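Local structure of undecaprenyl pyrophosphate synthase (Campylobacter jejuni, 3UGS) at residues 62-67 with 103-108; 96-101 with 111-116; 169-174 with 210-215; 10-15 with 40-45. The protein probably catalyses the magnesium-dependent condensation of isopentenyl diphosphate with allylic pyrophosphates to build cis-polyprenyl diphosphates such as undecaprenyl diphosphate. All coordinates share one frame; numbering follows the deposited sequence.

Contact 1 of 4, residues 62-67 with 103-108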
# COMPACT_ATOMS: atom_id res chain seq x y z
N GLU A 62 5.69 -4.00 14.15
CA GLU A 62 4.61 -4.84 14.79
C GLU A 62 5.10 -6.22 15.28
O GLU A 62 4.59 -6.77 16.25
CB GLU A 62 3.42 -5.06 13.86
CG GLU A 62 2.62 -3.81 13.57
CD GLU A 62 3.40 -2.88 12.62
OE1 GLU A 62 3.68 -1.73 13.02
OE2 GLU A 62 3.77 -3.36 11.49
N ASN A 63 6.09 -6.74 14.57
CA ASN A 63 6.74 -8.03 14.92
C ASN A 63 7.27 -8.06 16.36
O ASN A 63 7.50 -9.12 16.95
CB ASN A 63 7.89 -8.39 13.97
CG ASN A 63 7.41 -8.84 12.58
OD1 ASN A 63 8.17 -8.77 11.60
ND2 ASN A 63 6.19 -9.28 12.49
N TRP A 64 7.45 -6.87 16.92
CA TRP A 64 7.90 -6.75 18.34
C TRP A 64 6.89 -7.28 19.33
O TRP A 64 7.18 -7.47 20.49
CB TRP A 64 8.24 -5.32 18.69
CG TRP A 64 9.51 -4.85 18.05
CD1 TRP A 64 9.68 -3.88 17.07
CD2 TRP A 64 10.85 -5.35 18.34
NE1 TRP A 64 11.00 -3.74 16.74
CE2 TRP A 64 11.76 -4.58 17.48
CE3 TRP A 64 11.36 -6.28 19.20
CZ2 TRP A 64 13.14 -4.79 17.52
CZ3 TRP A 64 12.73 -6.47 19.23
CH2 TRP A 64 13.60 -5.76 18.39
N LYS A 65 5.68 -7.51 18.87
CA LYS A 65 4.61 -8.02 19.75
C LYS A 65 4.49 -9.53 19.64
O LYS A 65 3.66 -10.18 20.30
CB LYS A 65 3.27 -7.38 19.46
CG LYS A 65 3.17 -5.94 19.95
CD LYS A 65 2.77 -5.01 18.80
N ARG A 66 5.33 -10.09 18.78
CA ARG A 66 5.49 -11.55 18.69
C ARG A 66 6.06 -12.13 19.98
O ARG A 66 6.84 -11.48 20.67
CB ARG A 66 6.49 -11.93 17.59
CG ARG A 66 5.92 -12.06 16.19
CD ARG A 66 7.09 -12.47 15.31
NE ARG A 66 6.82 -12.48 13.89
CZ ARG A 66 6.41 -13.54 13.22
NH1 ARG A 66 6.20 -14.70 13.84
NH2 ARG A 66 6.20 -13.44 11.91
N PRO A 67 5.71 -13.38 20.29
CA PRO A 67 6.33 -14.07 21.42
C PRO A 67 7.85 -13.96 21.36
O PRO A 67 8.46 -14.00 20.31
CB PRO A 67 5.91 -15.52 21.22
CG PRO A 67 4.66 -15.45 20.41
CD PRO A 67 4.76 -14.23 19.55
N SER A 103 17.28 1.74 15.93
CA SER A 103 17.58 2.09 17.34
C SER A 103 16.93 1.12 18.32
O SER A 103 17.31 1.04 19.46
CB SER A 103 17.16 3.52 17.72
OG SER A 103 15.82 3.55 18.19
N ARG A 104 15.97 0.36 17.81
CA ARG A 104 15.21 -0.66 18.63
C ARG A 104 15.94 -2.00 18.72
O ARG A 104 15.51 -2.93 19.41
CB ARG A 104 13.76 -0.82 18.13
CG ARG A 104 12.86 0.34 18.59
CD ARG A 104 11.40 0.17 18.20
NE ARG A 104 10.59 -0.61 19.15
CZ ARG A 104 9.27 -0.76 19.06
NH1 ARG A 104 8.58 -0.16 18.08
NH2 ARG A 104 8.62 -1.50 19.96
N LEU A 105 17.08 -2.06 18.05
CA LEU A 105 17.87 -3.29 17.96
C LEU A 105 18.97 -3.40 19.02
O LEU A 105 19.58 -2.42 19.42
CB LEU A 105 18.49 -3.48 16.58
CG LEU A 105 17.52 -3.56 15.38
CD1 LEU A 105 18.30 -3.52 14.06
CD2 LEU A 105 16.63 -4.80 15.41
N GLU A 106 19.22 -4.62 19.46
CA GLU A 106 20.36 -4.89 20.35
C GLU A 106 21.65 -4.35 19.72
O GLU A 106 21.83 -4.35 18.51
CB GLU A 106 20.53 -6.38 20.67
CG GLU A 106 19.48 -6.93 21.62
CD GLU A 106 19.76 -8.39 22.02
OE1 GLU A 106 20.69 -9.00 21.46
OE2 GLU A 106 19.04 -8.93 22.89
N ASP A 107 22.56 -3.94 20.59
CA ASP A 107 23.88 -3.38 20.19
C ASP A 107 24.67 -4.23 19.23
O ASP A 107 25.15 -3.77 18.23
CB ASP A 107 24.77 -3.16 21.42
CG ASP A 107 24.32 -1.98 22.26
OD1 ASP A 107 23.71 -1.07 21.67
OD2 ASP A 107 24.57 -1.99 23.49
N LYS A 108 24.80 -5.50 19.58
CA LYS A 108 25.58 -6.48 18.79
C LYS A 108 25.10 -6.52 17.34
O LYS A 108 25.87 -6.73 16.41
CB LYS A 108 25.47 -7.90 19.39
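W64, in the 3-10 turn 63-65, and R104, in the short 3-10 segment at 103-104, are the closest backbone positions, with CA atoms 9.5 Å apart, so the gap is bridged mainly by side chains. Both segments follow the C-terminal ends of strands in the parallel alpha/beta sheet: residues 62-67 come after strand 53-60, and residues 103-108 come after strand 94-99. Their meeting is a cation-pi stack. The R104 guanidinium lies nearly flat over one face of the indole, its plane turned only 16° from that of the ring. It is displaced from the axis: CZ of R104 is 4.2 Å from the centroid of the W64 five-membered ring and 33° off its normal. The R104 chain bends at chi3 (86°), and the two side chains pass in opposite directions, with R104 CZ 3.7 Å from W64 CD1.

Other neighbours help to fix the ring. W64 NE1 is hydrogen-bonded to S133 OG of strand 126-134, and F59 meets the indole edge-to-face. W64 probably binds substrate, yet its side chain is about 10 Å from the bound (2Z,6Z)-farnesyl phosphate at the nearest atoms, whereas N63 beside it touches that ligand. At the benzo end, CZ2 of W64 packs 3.6 Å from the carbonyl O of R104, while CD2 of L105 reaches the same CZ2 from the ring edge at 4.1 Å.

Contact 2 of 4, residues 96-101 with 111-116; sequences LRAIGD and EKITLV
L96 and V116 carry the larger part of this contact, between strand 94-99 and helix 107-120 of a beta-alpha-beta unit that continues into strand 126-134. L96 has CG anti to its own N (chi1 180°), which sends its isobutyl group out from the strand to the helix. There CD2 of L96 lies 3.3 Å from CG1 of V116, shorter than usual methyl-methyl van der Waals contact, so the packing is tight at this point, and the two side chains cross obliquely. The second methyl of the valine stays further off, CG2 of V116 being 4.2 Å from CD2 of L96.

One turn back on the helix, I113 makes the other contact. Its branch methyl CG2 packs 3.6 Å from CB of A98, and the CA atoms of A98 and I113 are 7.2 Å apart.

No hydrogen bond joins the two segments. Just beyond them, however, T120 OG1 accepts from L96 N, and E117 OE2 from A98 N, on the edge of the strand turned from strand 126-134. That strand pairs with R97 and I99 on the opposite edge, while helix 68-88 meets I113 through L82 and V116 through A85 and L86.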
# COMPACT_ATOMS: atom_id res chain seq x y z
N LEU A 96 24.75 -3.71 0.71
CA LEU A 96 23.68 -3.89 1.72
C LEU A 96 23.34 -2.60 2.46
O LEU A 96 24.20 -1.91 2.99
CB LEU A 96 24.00 -4.97 2.74
CG LEU A 96 22.87 -5.15 3.79
CD1 LEU A 96 21.73 -6.02 3.28
CD2 LEU A 96 23.39 -5.73 5.09
N ARG A 97 22.05 -2.33 2.50
CA ARG A 97 21.50 -1.21 3.27
C ARG A 97 20.37 -1.66 4.16
O ARG A 97 19.45 -2.34 3.72
CB ARG A 97 20.93 -0.14 2.37
CG ARG A 97 21.97 0.57 1.55
CD ARG A 97 21.31 1.69 0.75
N ALA A 98 20.46 -1.23 5.40
CA ALA A 98 19.40 -1.43 6.38
C ALA A 98 18.45 -0.22 6.43
O ALA A 98 18.82 0.91 6.27
CB ALA A 98 19.98 -1.75 7.74
N ILE A 99 17.18 -0.51 6.56
CA ILE A 99 16.14 0.51 6.77
C ILE A 99 15.25 0.01 7.88
O ILE A 99 15.26 -1.15 8.22
CB ILE A 99 15.32 0.88 5.51
CG1 ILE A 99 14.42 -0.28 5.05
CG2 ILE A 99 16.24 1.21 4.37
CD1 ILE A 99 13.63 0.02 3.77
N GLY A 100 14.46 0.91 8.41
CA GLY A 100 13.67 0.61 9.59
C GLY A 100 14.24 1.38 10.75
O GLY A 100 15.18 2.15 10.62
N ASP A 101 13.61 1.22 11.90
CA ASP A 101 14.06 1.93 13.09
C ASP A 101 15.06 1.06 13.80
O ASP A 101 14.70 0.19 14.57
CB ASP A 101 12.92 2.27 14.03
CG ASP A 101 13.38 3.08 15.25
OD1 ASP A 101 14.60 3.40 15.36
OD2 ASP A 101 12.49 3.40 16.06
N GLU A 111 25.73 -2.90 15.25
CA GLU A 111 27.15 -2.82 14.88
C GLU A 111 27.49 -3.77 13.72
O GLU A 111 28.24 -3.44 12.80
CB GLU A 111 28.04 -3.13 16.10
N LYS A 112 26.92 -4.96 13.77
CA LYS A 112 27.17 -5.96 12.75
C LYS A 112 26.53 -5.55 11.41
O LYS A 112 27.06 -5.76 10.35
CB LYS A 112 26.60 -7.26 13.22
CG LYS A 112 27.14 -8.47 12.51
CD LYS A 112 26.52 -9.72 13.09
CE LYS A 112 27.28 -10.94 12.61
NZ LYS A 112 27.14 -12.06 13.58
N ILE A 113 25.37 -4.93 11.51
CA ILE A 113 24.72 -4.27 10.36
C ILE A 113 25.63 -3.20 9.78
O ILE A 113 25.87 -3.16 8.58
CB ILE A 113 23.37 -3.61 10.72
CG1 ILE A 113 22.28 -4.68 10.85
CG2 ILE A 113 22.94 -2.59 9.67
CD1 ILE A 113 21.17 -4.29 11.78
N THR A 114 26.08 -2.32 10.66
CA THR A 114 26.92 -1.18 10.26
C THR A 114 28.18 -1.68 9.57
O THR A 114 28.65 -1.13 8.60
CB THR A 114 27.39 -0.32 11.44
OG1 THR A 114 27.70 -1.21 12.51
CG2 THR A 114 26.31 0.70 11.87
N LEU A 115 28.68 -2.76 10.10
CA LEU A 115 29.89 -3.38 9.59
C LEU A 115 29.74 -3.79 8.13
O LEU A 115 30.53 -3.38 7.26
CB LEU A 115 30.25 -4.62 10.41
CG LEU A 115 31.73 -5.06 10.25
CD1 LEU A 115 32.69 -4.00 10.81
CD2 LEU A 115 31.95 -6.42 10.91
N VAL A 116 28.74 -4.62 7.87
CA VAL A 116 28.57 -5.13 6.49
C VAL A 116 28.21 -3.94 5.60
O VAL A 116 28.63 -3.83 4.46
CB VAL A 116 27.54 -6.27 6.35
CG1 VAL A 116 26.17 -5.81 6.81
CG2 VAL A 116 27.44 -6.77 4.92

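Contact 3 of 4, residues 169-174 with 210-215. With FFT ((2Z,6Z)-3,7,11-trimethyldodeca-2,6,10-trien-1-yl dihydrogen phosphate), chain C.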
# COMPACT_ATOMS: atom_id res chain seq x y z
N VAL A 169 8.81 1.63 -5.63
CA VAL A 169 8.74 0.19 -5.91
C VAL A 169 8.01 0.03 -7.24
O VAL A 169 6.94 0.57 -7.46
CB VAL A 169 7.99 -0.61 -4.81
CG1 VAL A 169 7.65 -2.02 -5.30
CG2 VAL A 169 8.77 -0.60 -3.50
N ASP A 170 8.65 -0.68 -8.13
CA ASP A 170 8.03 -1.04 -9.44
C ASP A 170 7.23 -2.29 -9.35
O ASP A 170 6.09 -2.36 -9.81
CB ASP A 170 9.10 -1.20 -10.50
CG ASP A 170 9.91 0.10 -10.67
OD1 ASP A 170 9.29 1.17 -10.97
OD2 ASP A 170 11.15 0.04 -10.48
N LEU A 171 7.85 -3.27 -8.72
CA LEU A 171 7.21 -4.58 -8.43
C LEU A 171 7.30 -5.03 -6.97
O LEU A 171 8.36 -5.18 -6.40
CB LEU A 171 7.75 -5.68 -9.32
CG LEU A 171 6.99 -7.00 -9.18
CD1 LEU A 171 5.52 -6.85 -9.52
CD2 LEU A 171 7.62 -8.09 -10.02
N MET A 172 6.13 -5.25 -6.41
CA MET A 172 5.96 -5.82 -5.07
C MET A 172 5.51 -7.28 -5.21
O MET A 172 4.37 -7.58 -5.54
CB MET A 172 4.96 -5.03 -4.23
CG MET A 172 4.66 -5.62 -2.86
SD MET A 172 6.06 -5.60 -1.73
CE MET A 172 6.09 -3.95 -1.08
N LEU A 173 6.44 -8.16 -4.90
CA LEU A 173 6.23 -9.60 -4.94
C LEU A 173 6.01 -10.22 -3.55
O LEU A 173 6.85 -10.18 -2.66
CB LEU A 173 7.40 -10.28 -5.66
CG LEU A 173 7.38 -11.81 -5.76
CD1 LEU A 173 6.40 -12.32 -6.82
CD2 LEU A 173 8.79 -12.29 -6.09
N ARG A 174 4.84 -10.77 -3.37
CA ARG A 174 4.52 -11.57 -2.18
C ARG A 174 4.76 -13.05 -2.50
O ARG A 174 4.21 -13.59 -3.44
CB ARG A 174 3.09 -11.34 -1.69
CG ARG A 174 2.52 -12.45 -0.82
CD ARG A 174 3.13 -12.51 0.60
NE ARG A 174 2.77 -11.34 1.42
CZ ARG A 174 2.82 -11.28 2.75
NH1 ARG A 174 3.25 -12.31 3.46
NH2 ARG A 174 2.45 -10.17 3.37
N LYS A 210 12.23 -14.83 -13.65
CA LYS A 210 12.32 -14.19 -14.98
C LYS A 210 10.95 -13.98 -15.63
O LYS A 210 10.67 -12.98 -16.28
CB LYS A 210 13.13 -15.01 -15.97
CG LYS A 210 14.53 -15.37 -15.54
CD LYS A 210 15.45 -14.19 -15.73
CE LYS A 210 16.54 -14.49 -16.72
NZ LYS A 210 17.81 -13.94 -16.18
N ARG A 211 10.11 -14.98 -15.49
CA ARG A 211 8.75 -14.97 -16.09
C ARG A 211 7.85 -13.85 -15.53
O ARG A 211 7.25 -13.04 -16.24
CB ARG A 211 8.08 -16.31 -15.80
CG ARG A 211 7.08 -16.71 -16.86
CD ARG A 211 5.66 -16.69 -16.33
NE ARG A 211 5.44 -17.52 -15.15
CZ ARG A 211 4.54 -17.23 -14.21
NH1 ARG A 211 3.79 -16.15 -14.34
NH2 ARG A 211 4.39 -17.99 -13.14
N ILE A 212 7.79 -13.88 -14.21
CA ILE A 212 7.13 -12.86 -13.38
C ILE A 212 7.62 -11.47 -13.79
O ILE A 212 6.86 -10.52 -13.98
CB ILE A 212 7.42 -13.10 -11.88
CG1 ILE A 212 6.55 -14.27 -11.35
CG2 ILE A 212 7.22 -11.80 -11.09
CD1 ILE A 212 6.99 -14.83 -10.01
N ILE A 213 8.91 -11.37 -13.94
CA ILE A 213 9.53 -10.14 -14.42
C ILE A 213 9.03 -9.74 -15.83
O ILE A 213 8.78 -8.58 -16.12
CB ILE A 213 11.07 -10.21 -14.40
CG1 ILE A 213 11.57 -9.86 -13.01
CG2 ILE A 213 11.66 -9.25 -15.42
CD1 ILE A 213 12.93 -10.42 -12.67
N LYS A 214 8.95 -10.73 -16.70
CA LYS A 214 8.50 -10.52 -18.12
C LYS A 214 7.04 -10.03 -18.09
O LYS A 214 6.63 -9.11 -18.76
CB LYS A 214 8.60 -11.80 -18.98
N GLU A 215 6.29 -10.68 -17.24
CA GLU A 215 4.90 -10.34 -17.05
C GLU A 215 4.72 -8.86 -16.65
O GLU A 215 3.93 -8.10 -17.24
CB GLU A 215 4.27 -11.25 -15.99
CG GLU A 215 2.78 -11.01 -15.77
O3 FFT C . 1.84 -10.51 6.08
P FFT C . 2.60 -11.51 6.92
O1 FFT C . 3.17 -12.64 6.12
O2 FFT C . 1.81 -11.87 8.17
O FFT C . 3.93 -10.78 7.50
C14 FFT C . 5.03 -10.46 6.64
C13 FFT C . 6.05 -9.61 7.35
C11 FFT C . 7.33 -9.95 7.47
C12 FFT C . 8.29 -9.08 8.19
C10 FFT C . 7.88 -11.18 6.80
C9 FFT C . 8.57 -12.10 7.77
C8 FFT C . 8.82 -13.44 7.10
C6 FFT C . 10.06 -13.89 6.85
C7 FFT C . 10.31 -15.24 6.22
C5 FFT C . 11.24 -13.03 7.21
C4 FFT C . 12.37 -13.98 7.55
C3 FFT C . 13.50 -13.28 8.27
C1 FFT C . 14.72 -13.88 8.31
C2 FFT C . 14.94 -15.23 7.65
C FFT C . 15.85 -13.18 9.03
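I212 projects from helix 206-218 against two alternate residues of strand 171-175, L171 and L173, and its two ends divide the work. The branch methyl CG2 of I212 lies 3.9 Å from CD2 of L171, while the far methyl CD1 of I212 comes 4.1 Å from CD1 of L173. In both pairs the side chains cross at about a right angle, and each leucine meets the isoleucine through one methyl. All three residues are buried, and Y195 of strand 193-197 touches both L173 and I212.

Away from this point the contact is loose. The I213 side chain stays 5.3 Å from the strand segment and packs instead on V45 of helix 34-48. R211 is exposed; K210, K214 and E215 lie partly so, and none of the four reaches the strand. K210 NZ forms a salt bridge with E48.

R174 turns from the helix toward the bound (2Z,6Z)-farnesyl phosphate. Bends at chi2 (72°) and chi3 (67°) bring its guanidinium edge-on to the phosphate, with phosphorus near its plane. NH1 of R174 donates to ligand O1 at 2.7 Å and NH2 of R174 to ligand O3 at 2.8 Å, a bidentate grip; NH2 also bonds R180 O, which helps fix the rotation of the group. This strand of the parallel alpha/beta sheet thus sets leucines under helix 206-218 and, toward its C-terminal end, substrate-binding R174 in the phosphate site, which S182, G16 and R180 complete.

Contact 4 of 4, residues 10-15 with 40-45; sequences LAVVMD and QKLMEV. With FFT ((2Z,6Z)-3,7,11-trimethyldodeca-2,6,10-trien-1-yl dihydrogen phosphate), chain C.
A parallel beta-alpha-beta crossover, in which helix 34-48 links neighbouring strands 9-14 and 53-60, supplies this contact: L10 and V12 of the first strand face L42 of the helix. The CA atoms of V12 and L42 are 10.2 Å apart, a spacing spanned by side chains. L42 has CG anti to its backbone N (chi1 180°), which extends the residue from the helix and sets its fork over the two strand residues. CD1 of L42 approaches CD2 of L10 at 4.0 Å, the two leucines meeting at a slant. The other branch, CD2 of L42, comes to 4.2 Å from CG2 of V12, and this pair meets tip to tip. L54 of strand 53-60 and F209 of helix 206-218 also pack on L42.

The next residue, V13, faces the bound (2Z,6Z)-farnesyl phosphate instead: its CG2 is 3.7 Å from ligand C14, the carbon that bears the phosphate ester oxygen. Further along, M14 O lies 3.5 Å from ligand C10, and CA of D15 is 3.5 Å from phosphate oxygen O1. The strand therefore runs out beside the phosphate end of the ligand. D15, probably an active-site and magnesium-binding residue, has its carboxylate oxygens hydrogen-bonded to the backbone N atoms of N177 and A178, which position it.

Between strand and helix every contact is hydrocarbon against hydrocarbon, with no hydrogen bond. Helix and strand are thus held here by shape and burial, while directional polar interactions gather at the strand's end, where phosphate is bound.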
# COMPACT_ATOMS: atom_id res chain seq x y z
N LEU A 10 12.71 -3.92 -7.10
CA LEU A 10 11.93 -5.10 -6.77
C LEU A 10 11.87 -5.25 -5.26
O LEU A 10 12.90 -5.27 -4.58
CB LEU A 10 12.56 -6.33 -7.39
CG LEU A 10 11.91 -7.68 -7.06
CD1 LEU A 10 10.46 -7.80 -7.50
CD2 LEU A 10 12.75 -8.80 -7.68
N ALA A 11 10.65 -5.36 -4.76
CA ALA A 11 10.42 -5.62 -3.32
C ALA A 11 9.80 -6.99 -3.11
O ALA A 11 8.90 -7.44 -3.86
CB ALA A 11 9.57 -4.54 -2.67
N VAL A 12 10.26 -7.64 -2.04
CA VAL A 12 9.87 -8.99 -1.73
C VAL A 12 9.55 -9.18 -0.27
O VAL A 12 10.32 -8.80 0.63
CB VAL A 12 10.97 -9.99 -2.13
CG1 VAL A 12 10.58 -11.40 -1.70
CG2 VAL A 12 11.22 -9.94 -3.63
N VAL A 13 8.40 -9.80 -0.05
CA VAL A 13 8.00 -10.23 1.26
C VAL A 13 7.45 -11.64 1.20
O VAL A 13 6.68 -12.00 0.31
CB VAL A 13 6.97 -9.32 1.95
CG1 VAL A 13 5.71 -9.20 1.11
CG2 VAL A 13 6.64 -9.89 3.35
N MET A 14 7.85 -12.43 2.17
CA MET A 14 7.37 -13.83 2.26
C MET A 14 6.44 -13.99 3.44
O MET A 14 6.49 -13.24 4.38
CB MET A 14 8.55 -14.79 2.37
CG MET A 14 9.64 -14.48 1.35
SD MET A 14 11.28 -14.82 1.99
CE MET A 14 12.30 -14.24 0.63
N ASP A 15 5.56 -14.96 3.35
CA ASP A 15 4.68 -15.27 4.47
C ASP A 15 5.48 -15.33 5.76
O ASP A 15 6.49 -15.98 5.88
CB ASP A 15 3.96 -16.59 4.30
CG ASP A 15 2.74 -16.48 3.43
OD1 ASP A 15 1.97 -17.46 3.44
OD2 ASP A 15 2.55 -15.43 2.75
N GLN A 40 20.21 -16.56 -3.70
CA GLN A 40 21.31 -16.31 -4.66
C GLN A 40 20.77 -16.23 -6.07
O GLN A 40 21.18 -15.40 -6.86
CB GLN A 40 22.40 -17.38 -4.60
CG GLN A 40 22.88 -17.59 -3.16
CD GLN A 40 24.02 -18.59 -3.04
OE1 GLN A 40 23.82 -19.71 -2.56
NE2 GLN A 40 25.22 -18.20 -3.46
N LYS A 41 19.81 -17.09 -6.36
CA LYS A 41 19.20 -17.09 -7.69
C LYS A 41 18.42 -15.80 -7.96
O LYS A 41 18.47 -15.23 -9.04
CB LYS A 41 18.29 -18.27 -7.88
CG LYS A 41 19.05 -19.56 -7.95
CD LYS A 41 18.08 -20.70 -7.98
CE LYS A 41 18.67 -21.89 -8.71
NZ LYS A 41 17.65 -22.96 -8.67
N LEU A 42 17.73 -15.36 -6.93
CA LEU A 42 16.97 -14.08 -7.03
C LEU A 42 17.97 -12.96 -7.28
O LEU A 42 17.74 -12.07 -8.10
CB LEU A 42 16.15 -13.80 -5.77
CG LEU A 42 15.34 -12.49 -5.80
CD1 LEU A 42 14.39 -12.39 -6.98
CD2 LEU A 42 14.55 -12.31 -4.51
N MET A 43 19.09 -13.02 -6.57
CA MET A 43 20.12 -11.94 -6.70
C MET A 43 20.83 -11.96 -8.06
O MET A 43 21.12 -10.95 -8.68
CB MET A 43 21.13 -11.96 -5.56
CG MET A 43 20.70 -11.12 -4.35
SD MET A 43 21.38 -11.56 -2.74
CE MET A 43 23.06 -11.04 -2.99
N GLU A 44 21.05 -13.17 -8.55
CA GLU A 44 21.62 -13.34 -9.89
C GLU A 44 20.62 -12.83 -10.95
O GLU A 44 20.98 -12.16 -11.91
CB GLU A 44 22.03 -14.80 -10.13
N VAL A 45 19.35 -13.14 -10.73
CA VAL A 45 18.27 -12.73 -11.69
C VAL A 45 18.14 -11.19 -11.77
O VAL A 45 17.95 -10.58 -12.81
CB VAL A 45 16.90 -13.33 -11.32
CG1 VAL A 45 15.80 -12.63 -12.13
CG2 VAL A 45 16.87 -14.81 -11.62
O3 FFT C . 1.84 -10.51 6.08
P FFT C . 2.60 -11.51 6.92
O1 FFT C . 3.17 -12.64 6.12
O2 FFT C . 1.81 -11.87 8.17
O FFT C . 3.93 -10.78 7.50
C14 FFT C . 5.03 -10.46 6.64
C13 FFT C . 6.05 -9.61 7.35
C11 FFT C . 7.33 -9.95 7.47
C12 FFT C . 8.29 -9.08 8.19
C10 FFT C . 7.88 -11.18 6.80
C9 FFT C . 8.57 -12.10 7.77
C8 FFT C . 8.82 -13.44 7.10
C6 FFT C . 10.06 -13.89 6.85
C7 FFT C . 10.31 -15.24 6.22
C5 FFT C . 11.24 -13.03 7.21
C4 FFT C . 12.37 -13.98 7.55
C3 FFT C . 13.50 -13.28 8.27
C1 FFT C . 14.72 -13.88 8.31
C2 FFT C . 14.94 -15.23 7.65
C FFT C . 15.85 -13.18 9.03

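Overall arrangement
From the N terminus, contact 4 closes the first loop, joining strand 9-14 to helix 34-48. Contact 1 opens next, at residues 62-67 after strand 53-60, and closes at 103-108. Before it closes, contact 2 opens on strand 94-99 and ends on helix 107-120, so the two cross; they also touch, with CD1 of L105 3.7 Å from CD1 of I113. Contact 3 follows in series, bringing helix 206-218 to strand 171-175. None nests within another. Contacts 3 and 4 lie on neighbouring strands and both touch the bound ligand, their centres 10 Å apart, whereas contacts 1 and 3 lie on opposite sides of the chain's centre, about 30 Å between centres.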